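Local coordinates for IMC sub-compartment protein ISP1 (Toxoplasma gondii, PDB 4CHM) that adopts a pleckstrin homology fold and belongs to a family of inner membrane complex proteins critical for replication of the parasite, at residues L36-S48 with I51-S63. Residues are numbered along the deposited sequence; the frame is centred on the assembly and turned at random.
With SO4 (sulfate ion), chain F.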
loop_
_atom_site.group_PDB
_atom_site.type_symbol
_atom_site.label_atom_id
_atom_site.label_comp_id
_atom_site.label_asym_id
_atom_site.label_seq_id
_atom_site.Cartn_x
_atom_site.Cartn_y
_atom_site.Cartn_z
ATOM N N LEU A 36 -7.299 2.807 -11.177
ATOM C CA LEU A 36 -6.929 1.599 -11.870
ATOM C C LEU A 36 -7.140 0.412 -10.982
ATOM O O LEU A 36 -6.731 0.421 -9.882
ATOM C CB LEU A 36 -5.468 1.610 -12.303
ATOM C CG LEU A 36 -4.924 2.676 -13.225
ATOM C CD1 LEU A 36 -3.425 2.586 -13.371
ATOM C CD2 LEU A 36 -5.572 2.510 -14.561
ATOM N N GLN A 37 -7.792 -0.608 -11.498
ATOM C CA GLN A 37 -7.844 -1.921 -10.856
ATOM C C GLN A 37 -6.524 -2.641 -11.073
ATOM O O GLN A 37 -6.096 -2.763 -12.172
ATOM C CB GLN A 37 -8.900 -2.840 -11.448
ATOM C CG GLN A 37 -10.316 -2.389 -11.594
ATOM C CD GLN A 37 -11.198 -3.486 -12.170
ATOM O OE1 GLN A 37 -11.021 -3.932 -13.285
ATOM N NE2 GLN A 37 -12.117 -3.931 -11.391
ATOM N N CYS A 38 -5.928 -3.143 -10.018
ATOM C CA CYS A 38 -4.625 -3.734 -10.073
ATOM C C CYS A 38 -4.448 -4.969 -9.193
ATOM O O CYS A 38 -5.204 -5.201 -8.302
ATOM C CB CYS A 38 -3.586 -2.699 -9.671
ATOM S SG CYS A 38 -3.516 -1.168 -10.575
ATOM N N ILE A 39 -3.399 -5.724 -9.448
ATOM C CA ILE A 39 -2.930 -6.741 -8.529
ATOM C C ILE A 39 -1.613 -6.338 -7.908
ATOM O O ILE A 39 -0.654 -5.981 -8.615
ATOM C CB ILE A 39 -2.744 -8.084 -9.264
ATOM C CG1 ILE A 39 -4.093 -8.551 -9.880
ATOM C CG2 ILE A 39 -2.052 -9.131 -8.380
ATOM C CD1 ILE A 39 -5.140 -8.931 -8.861
ATOM N N LEU A 40 -1.588 -6.374 -6.580
ATOM C CA LEU A 40 -0.423 -6.081 -5.785
ATOM C C LEU A 40 0.174 -7.376 -5.306
ATOM O O LEU A 40 -0.532 -8.239 -4.759
ATOM C CB LEU A 40 -0.794 -5.225 -4.569
ATOM C CG LEU A 40 0.308 -4.789 -3.605
ATOM C CD1 LEU A 40 1.305 -3.819 -4.271
ATOM C CD2 LEU A 40 -0.302 -4.168 -2.333
ATOM N N HIS A 41 1.482 -7.497 -5.457
ATOM C CA HIS A 41 2.170 -8.730 -5.149
ATOM C C HIS A 41 3.478 -8.442 -4.481
ATOM O O HIS A 41 4.091 -7.415 -4.732
ATOM C CB HIS A 41 2.397 -9.549 -6.423
ATOM C CG HIS A 41 3.125 -10.848 -6.193
ATOM N ND1 HIS A 41 4.431 -11.002 -6.463
ATOM C CD2 HIS A 41 2.661 -12.110 -5.779
ATOM C CE1 HIS A 41 4.807 -12.292 -6.206
ATOM N NE2 HIS A 41 3.732 -12.963 -5.800
ATOM N N TYR A 42 3.900 -9.326 -3.592
ATOM C CA TYR A 42 5.270 -9.253 -3.049
ATOM C C TYR A 42 6.085 -10.409 -3.529
ATOM O O TYR A 42 5.665 -11.560 -3.388
ATOM C CB TYR A 42 5.272 -9.280 -1.524
ATOM C CG TYR A 42 6.668 -9.044 -0.949
ATOM C CD1 TYR A 42 7.358 -7.863 -1.230
ATOM C CD2 TYR A 42 7.324 -10.028 -0.220
ATOM C CE1 TYR A 42 8.627 -7.642 -0.738
ATOM C CE2 TYR A 42 8.602 -9.814 0.282
ATOM C CZ TYR A 42 9.245 -8.621 0.019
ATOM O OH TYR A 42 10.520 -8.390 0.498
ATOM N N ASN A 43 7.274 -10.097 -4.063
ATOM C CA ASN A 43 8.257 -11.094 -4.511
ATOM C C ASN A 43 9.426 -11.168 -3.521
ATOM O O ASN A 43 10.309 -10.317 -3.539
ATOM C CB ASN A 43 8.776 -10.718 -5.918
ATOM C CG ASN A 43 9.680 -11.789 -6.516
ATOM O OD1 ASN A 43 10.761 -12.058 -6.010
ATOM N ND2 ASN A 43 9.226 -12.410 -7.591
ATOM N N GLU A 44 9.407 -12.153 -2.635
ATOM C CA GLU A 44 10.392 -12.195 -1.538
ATOM C C GLU A 44 11.812 -12.577 -2.016
ATOM O O GLU A 44 12.789 -12.178 -1.404
ATOM C CB GLU A 44 9.932 -13.114 -0.390
ATOM C CG GLU A 44 9.837 -14.588 -0.769
ATOM C CD GLU A 44 8.754 -15.339 0.008
ATOM O OE1 GLU A 44 8.398 -14.896 1.122
ATOM O OE2 GLU A 44 8.255 -16.376 -0.494
ATOM N N ALA A 45 11.909 -13.284 -3.143
ATOM C CA ALA A 45 13.215 -13.584 -3.750
ATOM C C ALA A 45 14.054 -12.301 -3.929
ATOM O O ALA A 45 15.083 -12.130 -3.272
ATOM C CB ALA A 45 13.048 -14.321 -5.076
ATOM N N ASP A 46 13.578 -11.366 -4.743
ATOM C CA ASP A 46 14.303 -10.107 -4.917
ATOM C C ASP A 46 13.774 -8.974 -4.012
ATOM O O ASP A 46 14.152 -7.815 -4.175
ATOM C CB ASP A 46 14.317 -9.679 -6.388
ATOM C CG ASP A 46 13.031 -9.001 -6.811
ATOM O OD1 ASP A 46 12.080 -8.988 -6.007
ATOM O OD2 ASP A 46 12.963 -8.495 -7.951
ATOM N N SER A 47 12.931 -9.333 -3.046
ATOM C CA SER A 47 12.285 -8.361 -2.140
ATOM C C SER A 47 11.765 -7.080 -2.855
ATOM O O SER A 47 12.275 -5.959 -2.653
ATOM C CB SER A 47 13.189 -8.043 -0.936
ATOM O OG SER A 47 14.245 -7.191 -1.305
ATOM N N SER A 48 10.791 -7.278 -3.741
ATOM C CA SER A 48 10.141 -6.167 -4.422
ATOM C C SER A 48 8.609 -6.342 -4.465
ATOM O O SER A 48 8.089 -7.464 -4.356
ATOM C CB SER A 48 10.721 -5.995 -5.828
ATOM O OG SER A 48 10.477 -7.147 -6.627
ATOM N N ILE A 51 2.992 -3.928 -8.957
ATOM C CA ILE A 51 1.652 -3.422 -9.148
ATOM C C ILE A 51 1.319 -3.615 -10.636
ATOM O O ILE A 51 2.006 -3.091 -11.514
ATOM C CB ILE A 51 1.596 -1.925 -8.824
ATOM C CG1 ILE A 51 2.053 -1.684 -7.368
ATOM C CG2 ILE A 51 0.197 -1.384 -9.056
ATOM C CD1 ILE A 51 2.220 -0.221 -7.023
ATOM N N SER A 52 0.260 -4.343 -10.903
ATOM C CA SER A 52 -0.073 -4.745 -12.260
ATOM C C SER A 52 -1.441 -4.240 -12.559
ATOM O O SER A 52 -2.381 -4.641 -11.895
ATOM C CB SER A 52 -0.077 -6.276 -12.347
ATOM O OG SER A 52 -0.437 -6.701 -13.644
ATOM N N CYS A 53 -1.563 -3.358 -13.561
ATOM C CA CYS A 53 -2.852 -2.765 -13.931
ATOM C C CYS A 53 -2.950 -2.635 -15.447
ATOM O O CYS A 53 -2.000 -2.225 -16.090
ATOM C CB CYS A 53 -3.004 -1.352 -13.349
ATOM S SG CYS A 53 -2.170 -1.055 -11.776
ATOM N N GLU A 54 -4.096 -3.000 -15.995
ATOM C CA GLU A 54 -4.329 -2.882 -17.420
ATOM C C GLU A 54 -3.116 -3.373 -18.226
ATOM O O GLU A 54 -2.595 -2.665 -19.116
ATOM C CB GLU A 54 -4.733 -1.432 -17.772
ATOM C CG GLU A 54 -6.129 -1.098 -17.217
ATOM C CD GLU A 54 -6.499 0.377 -17.285
ATOM O OE1 GLU A 54 -5.732 1.173 -17.860
ATOM O OE2 GLU A 54 -7.562 0.740 -16.721
ATOM N N ASP A 55 -2.676 -4.581 -17.939
ATOM C CA ASP A 55 -1.656 -5.283 -18.690
ATOM C C ASP A 55 -0.242 -4.720 -18.566
ATOM O O ASP A 55 0.628 -5.072 -19.284
ATOM C CB ASP A 55 -2.058 -5.497 -20.157
ATOM C CG ASP A 55 -3.315 -6.346 -20.317
ATOM O OD1 ASP A 55 -3.758 -7.001 -19.377
ATOM O OD2 ASP A 55 -3.835 -6.349 -21.405
ATOM N N LYS A 56 -0.051 -3.859 -17.608
ATOM C CA LYS A 56 1.227 -3.265 -17.342
ATOM C C LYS A 56 1.681 -3.523 -15.906
ATOM O O LYS A 56 0.959 -3.353 -14.993
ATOM C CB LYS A 56 1.141 -1.771 -17.610
ATOM C CG LYS A 56 1.174 -1.382 -19.060
ATOM C CD LYS A 56 0.584 -0.010 -19.326
ATOM C CE LYS A 56 1.331 1.093 -18.581
ATOM N NZ LYS A 56 1.996 2.155 -19.407
ATOM N N VAL A 57 2.906 -3.936 -15.752
ATOM C CA VAL A 57 3.470 -4.245 -14.459
ATOM C C VAL A 57 4.602 -3.297 -14.065
ATOM O O VAL A 57 5.501 -3.062 -14.842
ATOM C CB VAL A 57 3.977 -5.677 -14.480
ATOM C CG1 VAL A 57 4.729 -6.035 -13.233
ATOM C CG2 VAL A 57 2.821 -6.611 -14.693
ATOM N N ARG A 58 4.514 -2.749 -12.869
ATOM C CA ARG A 58 5.565 -1.936 -12.305
ATOM C C ARG A 58 6.165 -2.606 -11.103
ATOM O O ARG A 58 5.471 -2.993 -10.214
ATOM C CB ARG A 58 5.093 -0.536 -11.947
ATOM C CG ARG A 58 6.149 0.321 -11.300
ATOM C CD ARG A 58 5.763 1.777 -11.251
ATOM N NE ARG A 58 6.831 2.589 -10.727
ATOM C CZ ARG A 58 6.871 3.909 -10.708
ATOM N NH1 ARG A 58 5.900 4.631 -11.177
ATOM N NH2 ARG A 58 7.913 4.500 -10.212
ATOM N N VAL A 59 7.473 -2.695 -11.087
ATOM C CA VAL A 59 8.189 -3.326 -10.020
ATOM C C VAL A 59 8.872 -2.279 -9.132
ATOM O O VAL A 59 9.652 -1.502 -9.600
ATOM C CB VAL A 59 9.211 -4.359 -10.546
ATOM C CG1 VAL A 59 10.133 -4.831 -9.452
ATOM C CG2 VAL A 59 8.540 -5.557 -11.191
ATOM N N ILE A 60 8.547 -2.278 -7.856
ATOM C CA ILE A 60 9.183 -1.382 -6.902
ATOM C C ILE A 60 9.983 -2.193 -5.881
ATOM O O ILE A 60 9.402 -2.815 -4.970
ATOM C CB ILE A 60 8.156 -0.521 -6.134
ATOM C CG1 ILE A 60 7.280 0.285 -7.093
ATOM C CG2 ILE A 60 8.874 0.461 -5.215
ATOM C CD1 ILE A 60 5.824 -0.089 -7.033
ATOM N N PRO A 61 11.323 -2.200 -6.023
ATOM C CA PRO A 61 12.176 -2.756 -4.961
ATOM C C PRO A 61 11.846 -2.146 -3.601
ATOM O O PRO A 61 11.572 -0.946 -3.498
ATOM C CB PRO A 61 13.604 -2.357 -5.385
ATOM C CG PRO A 61 13.505 -1.985 -6.827
ATOM C CD PRO A 61 12.095 -1.487 -7.058
ATOM N N LEU A 62 11.877 -2.971 -2.565
ATOM C CA LEU A 62 11.612 -2.511 -1.208
ATOM C C LEU A 62 12.541 -1.369 -0.825
ATOM O O LEU A 62 12.205 -0.507 0.000
ATOM C CB LEU A 62 11.804 -3.659 -0.233
ATOM C CG LEU A 62 10.687 -3.777 0.772
ATOM C CD1 LEU A 62 9.364 -3.916 0.042
ATOM C CD2 LEU A 62 10.945 -4.972 1.662
ATOM N N SER A 63 13.734 -1.393 -1.390
ATOM C CA SER A 63 14.733 -0.445 -1.016
ATOM C C SER A 63 14.459 0.906 -1.687
ATOM O O SER A 63 15.036 1.909 -1.301
ATOM C CB SER A 63 16.129 -0.977 -1.350
ATOM O OG SER A 63 16.233 -1.301 -2.729
HETATM S S SO4 F . 7.781 8.003 -10.950
HETATM O O1 SO4 F . 7.367 9.364 -10.511
HETATM O O2 SO4 F . 8.955 8.108 -11.826
HETATM O O3 SO4 F . 6.648 7.392 -11.701
HETATM O O4 SO4 F . 8.159 7.174 -9.764
HETATM O O HOH W 1 -6.183 -4.222 -14.259
#
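L36 reaches across to C53 and E54, and its side chain is easy to follow. Its CB sits 4.0 Å from CB of C53. CG lies anti to the carbonyl carbon (chi1 -59°), and from this branch point CD1 settles 4.0 Å from the same C53 CB. The other methyl, CD2, ends 3.4 Å from OE2 of E54; the two side chains cross at about a right angle, and the carboxylate merely lies against the methyl in van der Waals contact. Next along, C38 and C53 are joined by a disulfide with chi3 of 102°, near the usual value, though the modelled sulfur-sulfur length is doubtfully short. Just past it, I39 and S52 form a hydrogen-bonded antiparallel pair: I39 N to S52 O is 2.9 Å, and S52 N to I39 O is 3.0 Å. On the disulfide's face of the sheet, I51 lays its CG1 3.8 Å from L40 CD1, the two side chains running side by side, while V28, I102 and L104 pack on I51.

At the far end the chain turns through an Asx motif at N43 and a G1 beta bulge formed by S47 and S48 against N43. L62 N donates to S47 O at 3.0 Å, a nearly straight bond (167°). L62 then crosses Y42, its CD2 resting 3.6 Å from the phenol OH. The carbonyl of L62 accepts from K123 of the C-terminal helix. From strand 56-61, R58 grips a sulfate, probably from the crystallisation liquor, edge-on through NH1 and NH2; S98 and N100 also hydrogen-bond to it.

Thus the disulfide crosslinks the hairpin strands near their open end, while at the turn S47 and Y42 tie the hairpin to the 3-10 segment after strand 56-61; the sulfate suggests an anion can be held here, without showing that one binds in the cell.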